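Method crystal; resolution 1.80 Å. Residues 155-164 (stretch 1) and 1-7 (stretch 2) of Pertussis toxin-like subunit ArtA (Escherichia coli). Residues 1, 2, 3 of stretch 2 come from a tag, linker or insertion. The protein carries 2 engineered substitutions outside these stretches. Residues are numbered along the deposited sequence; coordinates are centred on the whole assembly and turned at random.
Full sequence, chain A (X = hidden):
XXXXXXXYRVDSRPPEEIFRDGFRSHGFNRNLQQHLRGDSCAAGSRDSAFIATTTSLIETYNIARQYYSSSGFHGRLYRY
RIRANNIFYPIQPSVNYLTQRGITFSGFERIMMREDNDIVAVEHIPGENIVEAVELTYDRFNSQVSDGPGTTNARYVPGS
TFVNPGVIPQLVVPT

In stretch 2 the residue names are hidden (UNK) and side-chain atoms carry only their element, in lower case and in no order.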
# COMPACT_ATOMS: atom_id res chain seq x y z
N ARG A 155 -17.50 -7.94 -8.09
CA ARG A 155 -17.98 -7.95 -6.71
C ARG A 155 -17.77 -6.62 -5.99
O ARG A 155 -18.15 -6.46 -4.84
CB ARG A 155 -17.28 -9.05 -5.92
CG ARG A 155 -17.30 -10.44 -6.56
CD ARG A 155 -18.67 -10.99 -6.77
NE ARG A 155 -19.35 -11.27 -5.51
CZ ARG A 155 -20.24 -12.24 -5.33
NH1 ARG A 155 -20.80 -12.41 -4.14
NH2 ARG A 155 -20.56 -13.05 -6.33
N TYR A 156 -17.09 -5.68 -6.66
CA TYR A 156 -16.86 -4.35 -6.08
C TYR A 156 -18.16 -3.72 -5.56
O TYR A 156 -19.19 -3.74 -6.24
CB TYR A 156 -16.19 -3.42 -7.10
CG TYR A 156 -16.04 -1.99 -6.61
CD1 TYR A 156 -16.75 -0.95 -7.20
CD2 TYR A 156 -15.21 -1.69 -5.53
CE1 TYR A 156 -16.64 0.35 -6.75
CE2 TYR A 156 -15.09 -0.38 -5.06
CZ TYR A 156 -15.81 0.63 -5.68
OH TYR A 156 -15.71 1.94 -5.23
N VAL A 157 -18.10 -3.18 -4.35
CA VAL A 157 -19.23 -2.45 -3.76
C VAL A 157 -18.99 -0.96 -3.83
O VAL A 157 -18.10 -0.43 -3.16
CB VAL A 157 -19.46 -2.88 -2.28
CG1 VAL A 157 -20.49 -1.98 -1.61
CG2 VAL A 157 -19.88 -4.33 -2.22
N PRO A 158 -19.77 -0.26 -4.67
CA PRO A 158 -19.59 1.18 -4.88
C PRO A 158 -20.01 2.00 -3.67
O PRO A 158 -20.86 1.57 -2.89
CB PRO A 158 -20.50 1.50 -6.07
CG PRO A 158 -20.89 0.19 -6.66
CD PRO A 158 -20.80 -0.82 -5.56
N GLY A 159 -19.42 3.17 -3.53
CA GLY A 159 -19.81 4.13 -2.52
C GLY A 159 -18.83 5.28 -2.50
O GLY A 159 -17.78 5.22 -3.15
N SER A 160 -19.17 6.33 -1.78
CA SER A 160 -18.27 7.45 -1.62
C SER A 160 -17.81 7.43 -0.18
O SER A 160 -18.56 7.77 0.72
CB SER A 160 -18.95 8.77 -1.98
OG SER A 160 -19.34 8.78 -3.34
N THR A 161 -16.57 7.00 0.03
CA THR A 161 -16.02 6.83 1.38
C THR A 161 -14.63 7.45 1.43
O THR A 161 -14.04 7.73 0.39
CB THR A 161 -15.96 5.34 1.79
OG1 THR A 161 -15.17 4.61 0.86
CG2 THR A 161 -17.36 4.73 1.82
N PHE A 162 -14.14 7.70 2.64
CA PHE A 162 -12.90 8.46 2.87
C PHE A 162 -12.00 7.83 3.92
O PHE A 162 -12.46 7.08 4.77
CB PHE A 162 -13.21 9.89 3.30
CG PHE A 162 -13.95 10.68 2.27
CD1 PHE A 162 -13.25 11.52 1.40
CD2 PHE A 162 -15.32 10.57 2.14
CE1 PHE A 162 -13.92 12.25 0.43
CE2 PHE A 162 -16.00 11.29 1.16
CZ PHE A 162 -15.30 12.14 0.31
N VAL A 163 -10.70 8.13 3.86
CA VAL A 163 -9.76 7.67 4.88
C VAL A 163 -10.13 8.23 6.26
O VAL A 163 -10.86 9.21 6.39
CB VAL A 163 -8.33 8.09 4.55
CG1 VAL A 163 -7.90 7.53 3.18
CG2 VAL A 163 -8.22 9.61 4.58
N ASN A 164 -9.64 7.57 7.31
CA ASN A 164 -9.71 8.12 8.65
C ASN A 164 -8.69 9.24 8.72
O ASN A 164 -7.54 9.04 8.34
CB ASN A 164 -9.43 7.02 9.69
CG ASN A 164 -9.66 7.48 11.12
OD1 ASN A 164 -9.05 8.44 11.59
ND2 ASN A 164 -10.54 6.77 11.82
N UNK A 1 -18.20 7.61 -6.29
CA UNK A 1 -18.77 8.90 -6.64
C UNK A 1 -17.82 10.03 -6.33
O UNK A 1 -16.72 9.78 -5.80
N UNK A 2 -18.23 11.27 -6.62
CA UNK A 2 -17.47 12.50 -6.39
C UNK A 2 -16.81 12.57 -5.02
O UNK A 2 -17.47 12.30 -4.01
c UNK A 2 -18.52 13.59 -6.53
c UNK A 2 -19.51 13.02 -7.49
c UNK A 2 -19.56 11.54 -7.21
N UNK A 3 -15.51 12.85 -5.00
CA UNK A 3 -14.82 13.05 -3.74
C UNK A 3 -14.13 11.83 -3.17
O UNK A 3 -13.18 11.95 -2.41
N UNK A 4 -14.60 10.65 -3.55
CA UNK A 4 -14.13 9.40 -2.95
C UNK A 4 -12.61 9.24 -3.00
O UNK A 4 -11.96 9.53 -4.02
c UNK A 4 -14.37 6.87 -2.97
o UNK A 4 -16.19 8.32 -3.63
c UNK A 4 -14.77 8.18 -3.65
N UNK A 5 -12.05 8.79 -1.89
CA UNK A 5 -10.63 8.46 -1.81
C UNK A 5 -10.38 7.11 -2.47
O UNK A 5 -10.98 6.11 -2.09
o UNK A 5 -9.76 10.77 -0.49
c UNK A 5 -10.15 8.42 -0.36
o UNK A 5 -10.10 9.88 1.50
c UNK A 5 -9.99 9.79 0.26
N UNK A 6 -9.50 7.09 -3.46
CA UNK A 6 -9.05 5.82 -4.04
C UNK A 6 -7.56 5.70 -3.86
O UNK A 6 -6.86 6.71 -3.86
c UNK A 6 -9.43 5.71 -5.52
c UNK A 6 -11.74 6.58 -5.97
c UNK A 6 -10.90 5.50 -5.75
c UNK A 6 -13.09 6.39 -6.17
c UNK A 6 -11.44 4.23 -5.72
c UNK A 6 -12.80 4.03 -5.92
c UNK A 6 -13.63 5.12 -6.14
N UNK A 7 -7.08 4.48 -3.65
CA UNK A 7 -5.64 4.23 -3.55
C UNK A 7 -5.21 3.07 -4.43
O UNK A 7 -6.05 2.31 -4.94
c UNK A 7 -5.21 3.94 -2.08
c UNK A 7 -5.89 2.68 -1.57
c UNK A 7 -5.53 5.12 -1.18
O HOH W 1 -20.02 11.55 -3.62

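Position 1 carries no side-chain atom, so it is glycine, here left by the expression tag. Gly1 CA lies 3.4 Å from Ser160 OG, and an ideal CB on Gly1 would come within 2.7 Å of Ser160 OG, a clash; the bare alpha carbon fits where it sits.

Position 2 has three carbons closing a ring onto the backbone N, which can only be proline. Pro2, also from the tag, points its CB away from stretch 1, and its ring adds little; its carbonyl does more, since water 1 donates to Pro2 O at 2.7 Å and hydrogen-bonds with Ser160 OG at 2.9 Å.

Position 3 again lacks side-chain atoms. With phi/psi of 95/-25, a CB would be jammed against the preceding carbonyl O, and it would also sit a tight 3.4 Å from Phe162 CZ. Gly3, the last tag residue, suits the third place of the type II turn that runs from Gly1 to position 4. Its carbonyl O approaches Phe162 CE1 at 3.0 Å.

Position 4 shows a carbon carrying one oxygen and one carbon; its oxygen lies 3.2 Å from Ser160 OG, a weak hydrogen bond, and its terminal carbon 3.5 Å from Thr161 O. This branched pattern is threonine. Thr4 OG1 donates to Gly1 O at 2.7 Å, and Thr4 N reaches the same Gly1 O at 3.2 Å, so side chain and backbone together close the turn.

Position 5 has two carbons, the second bearing two oxygens, and its CB points toward stretch 1. An oxygen accepts from Val163 N at 3.0 Å with a nearly straight N-H...O angle of 168°. Two oxygens on the second carbon make a carboxylate, so this is aspartate, Asp5, and the accepting oxygen is OD2.

Position 6 is one carbon followed by a six-carbon ring with no further atom; a ring carbon lies 3.6 Å from Tyr156 OH, which meets the ring at its edge. This is phenylalanine. The CB of Phe6 points away, yet the ring end returns toward stretch 1.

Position 7, a carbon carrying two carbons, is Val7; buried, it makes no contact with stretch 1.

The contact works through Asp5, which uses both backbone and side chain: Asp5 N donates to Thr161 O at 3.2 Å, and its carboxylate takes the amide of Val163. These bonds straddle Phe162 and hold an irregular segment without a regular sheet. Upstream, the turn brings Thr4 beside Ser160, with glycines where space is short.

Stretch 2, residues 1-7: GPGTDFV
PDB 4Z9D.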